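Local coordinates for 11S globulin isoform 1 (Cocos nucifera, PDB 5WPW), which serves as a seed storage protein of coconut, a hexameric 11S globulin of the cupin superfamily with nutrient reservoir activity, and is a potential food allergen, at residues V72-P77 against N120-W125; Q285-R290 against D367-S372; R319-D324 against A348-A353. The protein carries 2 engineered substitutions. All blocks are in the same frame, centred on the assembly; numbering follows the deposited sequence.

Contact 1 of 3, residues V72-P77 against N120-W125; sequences VGLVMP and NGFAYW
Two antiparallel strands of the N-terminal cupin barrel, 70-74 and 124-127, meet with their side chains shared between two faces. On one face the W125 indole folds back across the neighbouring strand, its CG in the crowded position between the backbone N and the carbonyl carbon (chi1 59°). This lays the ring over G73: G73 CA stands 3.8 Å from the centroid of the five-membered ring of W125, 20° off the normal, a CH-pi contact. Glycine suits the place because a beta carbon would collide with the indole. The two form a hydrogen-bonded pair, G73 N to W125 O at 2.8 Å and W125 N to G73 O at 2.9 Å. On the face of L74 and Y124, directed at V118, the tyrosine ring crosses V72 obliquely, CE1 of Y124 reaching CG1 of V72 at 3.4 Å. L74 CD1 abuts F122 CB at 3.7 Å. P77 CD sits over one face of the F122 ring near the rim, and F241 of a neighbouring subunit packs on F122. Beyond the V75 N to A123 O bond the chains diverge and a water bridges them, donating to V75 O at 2.9 Å and accepting from A123 N at 2.7 Å.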
loop_
_atom_site.group_PDB
_atom_site.type_symbol
_atom_site.label_atom_id
_atom_site.label_comp_id
_atom_site.label_asym_id
_atom_site.label_seq_id
_atom_site.Cartn_x
_atom_site.Cartn_y
_atom_site.Cartn_z
ATOM N N VAL A 72 -7.714 12.394 -29.110
ATOM C CA VAL A 72 -7.040 11.134 -28.832
ATOM C C VAL A 72 -8.050 10.135 -28.286
ATOM O O VAL A 72 -8.947 10.489 -27.513
ATOM C CB VAL A 72 -5.870 11.319 -27.846
ATOM C CG1 VAL A 72 -5.623 10.051 -27.109
ATOM C CG2 VAL A 72 -4.619 11.713 -28.593
ATOM N N GLY A 73 -7.910 8.886 -28.708
ATOM C CA GLY A 73 -8.687 7.798 -28.150
ATOM C C GLY A 73 -7.803 6.716 -27.559
ATOM O O GLY A 73 -6.844 6.240 -28.188
ATOM N N LEU A 74 -8.122 6.343 -26.328
ATOM C CA LEU A 74 -7.462 5.262 -25.616
ATOM C C LEU A 74 -8.540 4.275 -25.212
ATOM O O LEU A 74 -9.473 4.628 -24.474
ATOM C CB LEU A 74 -6.731 5.794 -24.391
ATOM C CG LEU A 74 -6.071 4.744 -23.516
ATOM C CD1 LEU A 74 -4.918 4.203 -24.286
ATOM C CD2 LEU A 74 -5.599 5.388 -22.226
ATOM N N VAL A 75 -8.436 3.060 -25.699
ATOM C CA VAL A 75 -9.458 2.060 -25.408
ATOM C C VAL A 75 -9.037 1.266 -24.178
ATOM O O VAL A 75 -7.989 0.607 -24.177
ATOM C CB VAL A 75 -9.696 1.141 -26.608
ATOM C CG1 VAL A 75 -10.717 0.082 -26.237
ATOM C CG2 VAL A 75 -10.157 1.960 -27.818
ATOM N N MET A 76 -9.866 1.315 -23.131
ATOM C CA MET A 76 -9.599 0.559 -21.911
ATOM C C MET A 76 -10.439 -0.708 -21.927
ATOM O O MET A 76 -11.663 -0.623 -21.784
ATOM C CB MET A 76 -9.912 1.407 -20.677
ATOM C CG MET A 76 -9.346 2.818 -20.765
ATOM S SD MET A 76 -8.797 3.483 -19.180
ATOM C CE MET A 76 -8.270 5.141 -19.644
ATOM N N PRO A 77 -9.842 -1.888 -22.113
ATOM C CA PRO A 77 -10.632 -3.116 -22.270
ATOM C C PRO A 77 -11.470 -3.453 -21.042
ATOM O O PRO A 77 -10.991 -3.438 -19.905
ATOM C CB PRO A 77 -9.566 -4.192 -22.518
ATOM C CG PRO A 77 -8.279 -3.588 -22.081
ATOM C CD PRO A 77 -8.404 -2.123 -22.317
ATOM N N ASN A 120 1.158 0.216 -21.726
ATOM C CA ASN A 120 1.390 -0.828 -22.716
ATOM C C ASN A 120 0.127 -1.665 -22.904
ATOM O O ASN A 120 -0.692 -1.806 -21.993
ATOM C CB ASN A 120 2.517 -1.730 -22.271
ATOM C CG ASN A 120 2.249 -2.293 -20.924
ATOM O OD1 ASN A 120 2.068 -1.537 -19.968
ATOM N ND2 ASN A 120 2.144 -3.614 -20.834
ATOM N N GLY A 121 -0.033 -2.211 -24.104
ATOM C CA GLY A 121 -1.109 -3.137 -24.362
ATOM C C GLY A 121 -2.484 -2.538 -24.557
ATOM O O GLY A 121 -3.439 -3.303 -24.744
ATOM N N PHE A 122 -2.628 -1.205 -24.523
ATOM C CA PHE A 122 -3.902 -0.528 -24.755
ATOM C C PHE A 122 -3.927 0.083 -26.156
ATOM O O PHE A 122 -3.007 0.809 -26.527
ATOM C CB PHE A 122 -4.144 0.608 -23.743
ATOM C CG PHE A 122 -4.424 0.148 -22.327
ATOM C CD1 PHE A 122 -3.666 -0.836 -21.726
ATOM C CD2 PHE A 122 -5.428 0.757 -21.577
ATOM C CE1 PHE A 122 -3.923 -1.237 -20.419
ATOM C CE2 PHE A 122 -5.684 0.365 -20.274
ATOM C CZ PHE A 122 -4.933 -0.646 -19.697
ATOM N N ALA A 123 -5.004 -0.162 -26.903
ATOM C CA ALA A 123 -5.165 0.451 -28.221
ATOM C C ALA A 123 -5.357 1.964 -28.135
ATOM O O ALA A 123 -6.140 2.475 -27.322
ATOM C CB ALA A 123 -6.347 -0.179 -28.959
ATOM N N TYR A 124 -4.670 2.676 -29.029
ATOM C CA TYR A 124 -4.547 4.130 -29.023
ATOM C C TYR A 124 -4.670 4.656 -30.451
ATOM O O TYR A 124 -4.101 4.059 -31.370
ATOM C CB TYR A 124 -3.182 4.503 -28.454
ATOM C CG TYR A 124 -2.731 5.942 -28.554
ATOM C CD1 TYR A 124 -3.204 6.892 -27.667
ATOM C CD2 TYR A 124 -1.780 6.335 -29.493
ATOM C CE1 TYR A 124 -2.781 8.205 -27.724
ATOM C CE2 TYR A 124 -1.342 7.659 -29.556
ATOM C CZ TYR A 124 -1.854 8.586 -28.667
ATOM O OH TYR A 124 -1.445 9.904 -28.697
ATOM N N TRP A 125 -5.379 5.779 -30.633
ATOM C CA TRP A 125 -5.437 6.460 -31.927
ATOM C C TRP A 125 -5.499 7.973 -31.705
ATOM O O TRP A 125 -5.857 8.451 -30.623
ATOM C CB TRP A 125 -6.637 5.958 -32.782
ATOM C CG TRP A 125 -7.984 6.137 -32.145
ATOM C CD1 TRP A 125 -8.680 5.198 -31.422
ATOM C CD2 TRP A 125 -8.813 7.301 -32.189
ATOM N NE1 TRP A 125 -9.878 5.718 -31.004
ATOM C CE2 TRP A 125 -9.980 7.010 -31.451
ATOM C CE3 TRP A 125 -8.671 8.576 -32.763
ATOM C CZ2 TRP A 125 -11.004 7.936 -31.276
ATOM C CZ3 TRP A 125 -9.693 9.503 -32.588
ATOM C CH2 TRP A 125 -10.844 9.179 -31.847
HETATM O O HOH W 1 -6.830 -1.652 -25.530
#

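Contact 2 of 3, residues Q285-R290 against D367-S372; sequences QMSAER and DRAMVS
In the C-terminal cupin domain, the turn that follows strand 357-364 is tied to the start of strand 287-293 by one serine. S287 OG lies anti to its own carbonyl carbon and beside the backbone N (chi1 -52°), which aims the hydroxyl at the backbone of D367-A369. There S287 OG accepts A369 N at 3.2 Å, the N-H...O angle almost straight at 174°. The same hydroxyl is hydrogen-bonded to S366 O, so it both donates and accepts, a task that suits a short hydroxyl side chain. The small A369 methyl fits beside it, A369 CB lying 3.8 Å from S287 OG. R368 N is also close to the serine oxygen, but its N-H does not point there; it makes a weak bond to D367 OD1 at 2.7 Å. A short acid suits D367: with CG anti to its backbone N, OD1 bonds back to R368 N while OD2 takes S275 OG. Q285, leaving helix 281-284 with positive phi (60°), makes close backbone contact with D367, Q285 C lying 3.3 Å from D367 N. A water accepts from D367 N at 2.7 Å and only weakly from Q285 NE2 at 3.4 Å.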
loop_
_atom_site.group_PDB
_atom_site.type_symbol
_atom_site.label_atom_id
_atom_site.label_comp_id
_atom_site.label_asym_id
_atom_site.label_seq_id
_atom_site.Cartn_x
_atom_site.Cartn_y
_atom_site.Cartn_z
ATOM N N GLN A 285 5.396 4.630 -14.449
ATOM C CA GLN A 285 6.739 4.791 -13.871
ATOM C C GLN A 285 7.605 5.737 -14.704
ATOM O O GLN A 285 8.788 5.491 -14.951
ATOM C CB GLN A 285 7.439 3.441 -13.679
ATOM C CG GLN A 285 6.981 2.691 -12.433
ATOM C CD GLN A 285 7.735 1.375 -12.241
ATOM O OE1 GLN A 285 7.260 0.311 -12.636
ATOM N NE2 GLN A 285 8.914 1.450 -11.641
ATOM N N MET A 286 7.013 6.860 -15.085
ATOM C CA MET A 286 7.739 7.893 -15.814
ATOM C C MET A 286 7.215 9.244 -15.363
ATOM O O MET A 286 6.090 9.367 -14.879
ATOM C CB MET A 286 7.610 7.748 -17.346
ATOM C CG MET A 286 8.768 6.908 -17.958
ATOM S SD MET A 286 8.745 6.811 -19.771
ATOM C CE MET A 286 7.188 5.969 -19.895
ATOM N N SER A 287 8.070 10.257 -15.492
ATOM C CA SER A 287 7.771 11.617 -15.076
ATOM C C SER A 287 8.141 12.532 -16.240
ATOM O O SER A 287 8.833 12.124 -17.178
ATOM C CB SER A 287 8.564 11.998 -13.809
ATOM O OG SER A 287 8.405 11.035 -12.773
ATOM N N ALA A 288 7.705 13.779 -16.173
ATOM C CA ALA A 288 8.084 14.742 -17.203
ATOM C C ALA A 288 8.361 16.087 -16.554
ATOM O O ALA A 288 7.981 16.347 -15.408
ATOM C CB ALA A 288 6.987 14.882 -18.282
ATOM N N GLU A 289 9.014 16.955 -17.321
ATOM C CA GLU A 289 9.397 18.276 -16.848
ATOM C C GLU A 289 9.415 19.212 -18.053
ATOM O O GLU A 289 9.959 18.852 -19.092
ATOM C CB GLU A 289 10.769 18.212 -16.181
ATOM C CG GLU A 289 11.274 19.503 -15.638
ATOM C CD GLU A 289 12.468 19.320 -14.718
ATOM O OE1 GLU A 289 13.602 19.089 -15.217
ATOM O OE2 GLU A 289 12.258 19.392 -13.497
ATOM N N ARG A 290 8.807 20.378 -17.920
ATOM C CA ARG A 290 8.892 21.437 -18.929
ATOM C C ARG A 290 9.757 22.553 -18.350
ATOM O O ARG A 290 9.432 23.082 -17.286
ATOM C CB ARG A 290 7.494 21.929 -19.300
ATOM C CG ARG A 290 7.471 23.228 -20.105
ATOM C CD ARG A 290 8.255 23.074 -21.381
ATOM N NE ARG A 290 7.765 23.948 -22.450
ATOM C CZ ARG A 290 8.302 23.993 -23.661
ATOM N NH1 ARG A 290 9.344 23.222 -23.947
ATOM N NH2 ARG A 290 7.803 24.807 -24.584
ATOM N N ASP A 367 8.687 7.195 -11.937
ATOM C CA ASP A 367 7.730 8.051 -11.285
ATOM C C ASP A 367 8.459 8.855 -10.211
ATOM O O ASP A 367 9.441 8.394 -9.611
ATOM C CB ASP A 367 6.590 7.264 -10.654
ATOM C CG ASP A 367 5.571 8.182 -10.010
ATOM O OD1 ASP A 367 5.433 9.341 -10.511
ATOM O OD2 ASP A 367 4.921 7.774 -9.023
ATOM N N ARG A 368 7.973 10.068 -9.989
ATOM C CA ARG A 368 8.499 10.976 -8.971
ATOM C C ARG A 368 10.014 11.096 -9.099
ATOM O O ARG A 368 10.778 10.943 -8.142
ATOM C CB ARG A 368 8.048 10.528 -7.578
ATOM C CG ARG A 368 6.516 10.457 -7.537
ATOM C CD ARG A 368 5.924 10.286 -6.165
ATOM N NE ARG A 368 6.502 9.151 -5.464
ATOM C CZ ARG A 368 6.067 8.711 -4.287
ATOM N NH1 ARG A 368 5.033 9.310 -3.703
ATOM N NH2 ARG A 368 6.653 7.666 -3.705
ATOM N N ALA A 369 10.447 11.323 -10.332
ATOM C CA ALA A 369 11.851 11.592 -10.583
ATOM C C ALA A 369 12.258 12.832 -9.798
ATOM O O ALA A 369 11.504 13.807 -9.711
ATOM C CB ALA A 369 12.084 11.804 -12.085
ATOM N N MET A 370 13.440 12.777 -9.198
ATOM C CA MET A 370 13.958 13.836 -8.334
ATOM C C MET A 370 15.352 14.226 -8.782
ATOM O O MET A 370 16.123 13.385 -9.256
ATOM C CB MET A 370 14.026 13.375 -6.872
ATOM C CG MET A 370 12.671 13.182 -6.232
ATOM S SD MET A 370 12.810 12.918 -4.467
ATOM C CE MET A 370 13.797 11.407 -4.384
ATOM N N VAL A 371 15.686 15.505 -8.623
ATOM C CA VAL A 371 17.049 15.948 -8.848
ATOM C C VAL A 371 17.647 16.415 -7.519
ATOM O O VAL A 371 16.945 16.760 -6.553
ATOM C CB VAL A 371 17.150 17.083 -9.893
ATOM C CG1 VAL A 371 16.555 16.646 -11.245
ATOM C CG2 VAL A 371 16.477 18.325 -9.352
ATOM N N SER A 372 18.972 16.443 -7.499
ATOM C CA SER A 372 19.756 17.038 -6.420
ATOM C C SER A 372 20.586 18.186 -6.988
ATOM O O SER A 372 21.480 17.950 -7.808
ATOM C CB SER A 372 20.677 15.994 -5.806
ATOM O OG SER A 372 21.400 16.549 -4.743
HETATM O O HOH W 2 8.691 4.723 -10.748
#

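Contact 3 of 3, residues R319-D324 against A348-A353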
loop_
_atom_site.group_PDB
_atom_site.type_symbol
_atom_site.label_atom_id
_atom_site.label_comp_id
_atom_site.label_asym_id
_atom_site.label_seq_id
_atom_site.Cartn_x
_atom_site.Cartn_y
_atom_site.Cartn_z
ATOM N N ARG A 319 23.457 26.060 -24.003
ATOM C CA ARG A 319 24.645 25.282 -23.701
ATOM C C ARG A 319 24.323 24.275 -22.603
ATOM O O ARG A 319 23.830 24.660 -21.540
ATOM C CB ARG A 319 25.780 26.189 -23.224
ATOM C CG ARG A 319 27.133 25.519 -23.190
ATOM C CD ARG A 319 27.686 25.494 -24.595
ATOM N NE ARG A 319 28.924 24.733 -24.721
ATOM C CZ ARG A 319 29.511 24.484 -25.888
ATOM N NH1 ARG A 319 28.955 24.933 -27.009
ATOM N NH2 ARG A 319 30.647 23.792 -25.936
ATOM N N VAL A 320 24.606 23.004 -22.858
ATOM C CA VAL A 320 24.505 21.948 -21.849
ATOM C C VAL A 320 25.893 21.374 -21.605
ATOM O O VAL A 320 26.604 21.017 -22.551
ATOM C CB VAL A 320 23.535 20.831 -22.277
ATOM C CG1 VAL A 320 23.330 19.830 -21.114
ATOM C CG2 VAL A 320 22.229 21.413 -22.718
ATOM N N GLU A 321 26.272 21.265 -20.335
ATOM C CA GLU A 321 27.460 20.530 -19.952
ATOM C C GLU A 321 27.065 19.392 -19.025
ATOM O O GLU A 321 26.291 19.599 -18.087
ATOM C CB GLU A 321 28.457 21.439 -19.280
ATOM C CG GLU A 321 28.978 22.496 -20.231
ATOM C CD GLU A 321 29.996 23.370 -19.563
ATOM O OE1 GLU A 321 29.889 24.605 -19.687
ATOM O OE2 GLU A 321 30.891 22.813 -18.901
ATOM N N VAL A 322 27.594 18.211 -19.293
ATOM C CA VAL A 322 27.328 17.022 -18.494
ATOM C C VAL A 322 28.657 16.437 -18.038
ATOM O O VAL A 322 29.593 16.323 -18.835
ATOM C CB VAL A 322 26.500 16.002 -19.305
ATOM C CG1 VAL A 322 26.218 14.743 -18.449
ATOM C CG2 VAL A 322 25.221 16.639 -19.776
ATOM N N ALA A 323 28.745 16.075 -16.753
ATOM C CA ALA A 323 29.929 15.476 -16.141
ATOM C C ALA A 323 29.591 14.090 -15.583
ATOM O O ALA A 323 28.497 13.890 -15.045
ATOM C CB ALA A 323 30.467 16.356 -15.005
ATOM N N ASP A 324 30.540 13.141 -15.666
ATOM C CA ASP A 324 30.309 11.775 -15.173
ATOM C C ASP A 324 31.147 11.473 -13.921
ATOM O O ASP A 324 31.792 12.360 -13.342
ATOM C CB ASP A 324 30.538 10.747 -16.298
ATOM C CG ASP A 324 32.010 10.451 -16.580
ATOM O OD1 ASP A 324 32.935 11.017 -15.927
ATOM O OD2 ASP A 324 32.224 9.628 -17.493
ATOM N N ALA A 348 26.085 14.657 -13.490
ATOM C CA ALA A 348 25.836 16.039 -13.118
ATOM C C ALA A 348 25.703 16.861 -14.387
ATOM O O ALA A 348 26.441 16.652 -15.349
ATOM C CB ALA A 348 26.967 16.590 -12.240
ATOM N N MET A 349 24.758 17.787 -14.392
ATOM C CA MET A 349 24.554 18.575 -15.595
ATOM C C MET A 349 24.166 20.009 -15.272
ATOM O O MET A 349 23.631 20.328 -14.205
ATOM C CB MET A 349 23.502 17.938 -16.494
ATOM C CG MET A 349 22.103 18.195 -16.067
ATOM S SD MET A 349 21.223 18.313 -17.634
ATOM C CE MET A 349 19.536 18.327 -17.068
ATOM N N LEU A 350 24.393 20.854 -16.270
ATOM C CA LEU A 350 24.325 22.299 -16.170
ATOM C C LEU A 350 23.838 22.808 -17.523
ATOM O O LEU A 350 24.276 22.295 -18.557
ATOM C CB LEU A 350 25.723 22.830 -15.826
ATOM C CG LEU A 350 26.141 24.282 -15.817
ATOM C CD1 LEU A 350 27.346 24.407 -14.875
ATOM C CD2 LEU A 350 26.487 24.747 -17.223
ATOM N N GLU A 351 22.915 23.774 -17.514
ATOM C CA GLU A 351 22.379 24.354 -18.744
ATOM C C GLU A 351 22.331 25.879 -18.655
ATOM O O GLU A 351 21.962 26.442 -17.619
ATOM C CB GLU A 351 20.973 23.850 -19.044
ATOM C CG GLU A 351 20.928 22.385 -19.387
ATOM C CD GLU A 351 19.637 21.751 -18.972
ATOM O OE1 GLU A 351 18.772 22.463 -18.413
ATOM O OE2 GLU A 351 19.485 20.542 -19.217
ATOM N N ARG A 352 22.664 26.541 -19.765
ATOM C CA ARG A 352 22.579 27.997 -19.860
ATOM C C ARG A 352 21.957 28.375 -21.195
ATOM O O ARG A 352 22.444 27.960 -22.253
ATOM C CB ARG A 352 23.955 28.641 -19.705
ATOM C CG ARG A 352 23.883 30.141 -19.512
ATOM C CD ARG A 352 24.871 30.846 -20.417
ATOM N NE ARG A 352 26.190 30.953 -19.801
ATOM C CZ ARG A 352 26.513 31.872 -18.894
ATOM N NH1 ARG A 352 25.608 32.761 -18.496
ATOM N NH2 ARG A 352 27.739 31.902 -18.384
ATOM N N ALA A 353 20.873 29.140 -21.143
ATOM C CA ALA A 353 20.227 29.595 -22.362
ATOM C C ALA A 353 21.102 30.631 -23.063
ATOM O O ALA A 353 21.846 31.387 -22.422
ATOM C CB ALA A 353 18.855 30.194 -22.048
#
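A regular antiparallel ladder joins strand 317-323 to strand 348-354, their short axes 4.7 Å apart at 169°. R319 with R352, E321 with L350 and A323 with A348 are the hydrogen-bonded pairs, each closed by two N-H to O=C bonds; A323 N to A348 O, at 2.8 Å, is the straightest of the six. The non-hydrogen-bonded pairs, V320 with E351 and V322 with M349, face the other way. Both strands belong to the C-terminal cupin barrel, and these side chains turn to its inside, where L341 meets V320, V343 meets V322 and M349, and V299 meets E351. V320 and V322 keep CG1 anti to the backbone N, presenting branched methyls suited to a close-packed interior. E351 lies alongside V320, its aliphatic CG 3.7 Å from V320 CG2. The pairing itself sets M349 CB 3.9 Å from V322 CG2. From there CG takes the crowded position between backbone N and carbonyl carbon (chi1 79°), and the unbranched chain bends at chi2 to bring M349 SD to 4.3 Å from V320 CG1. On the opposite face, L187 of a neighbouring subunit packs on L350 and on the side chains of E321 and R352. E321 OE2 accepts a hydrogen bond from S184 N of that subunit, just ahead of helix 185-192, whose positive end could steady its charge. R319 is salt-bridged through NH2 to D332 OD1 on adjoining strand 329-336.

In the fold
Contact 1 belongs to the N-terminal cupin domain and closes before the other two open, both of which lie in the C-terminal cupin domain. There the segments of contact 3 fall between those of contact 2 along the chain, and both contacts reach the sheet in which strand 298-304 pairs with 348-354 and 371-373. The centres of contacts 1 and 2 are about 24 Å apart. Those of contacts 2 and 3 are about 18 Å apart. Contacts 1 and 3, about 37 Å between centres, sit on opposite sides of the chain's centre. Contacts 2 and 3 touch the same neighbouring subunit; S372 packs on P77 of that subunit, so N- and C-terminal cupin domains also meet between subunits of the hexamer.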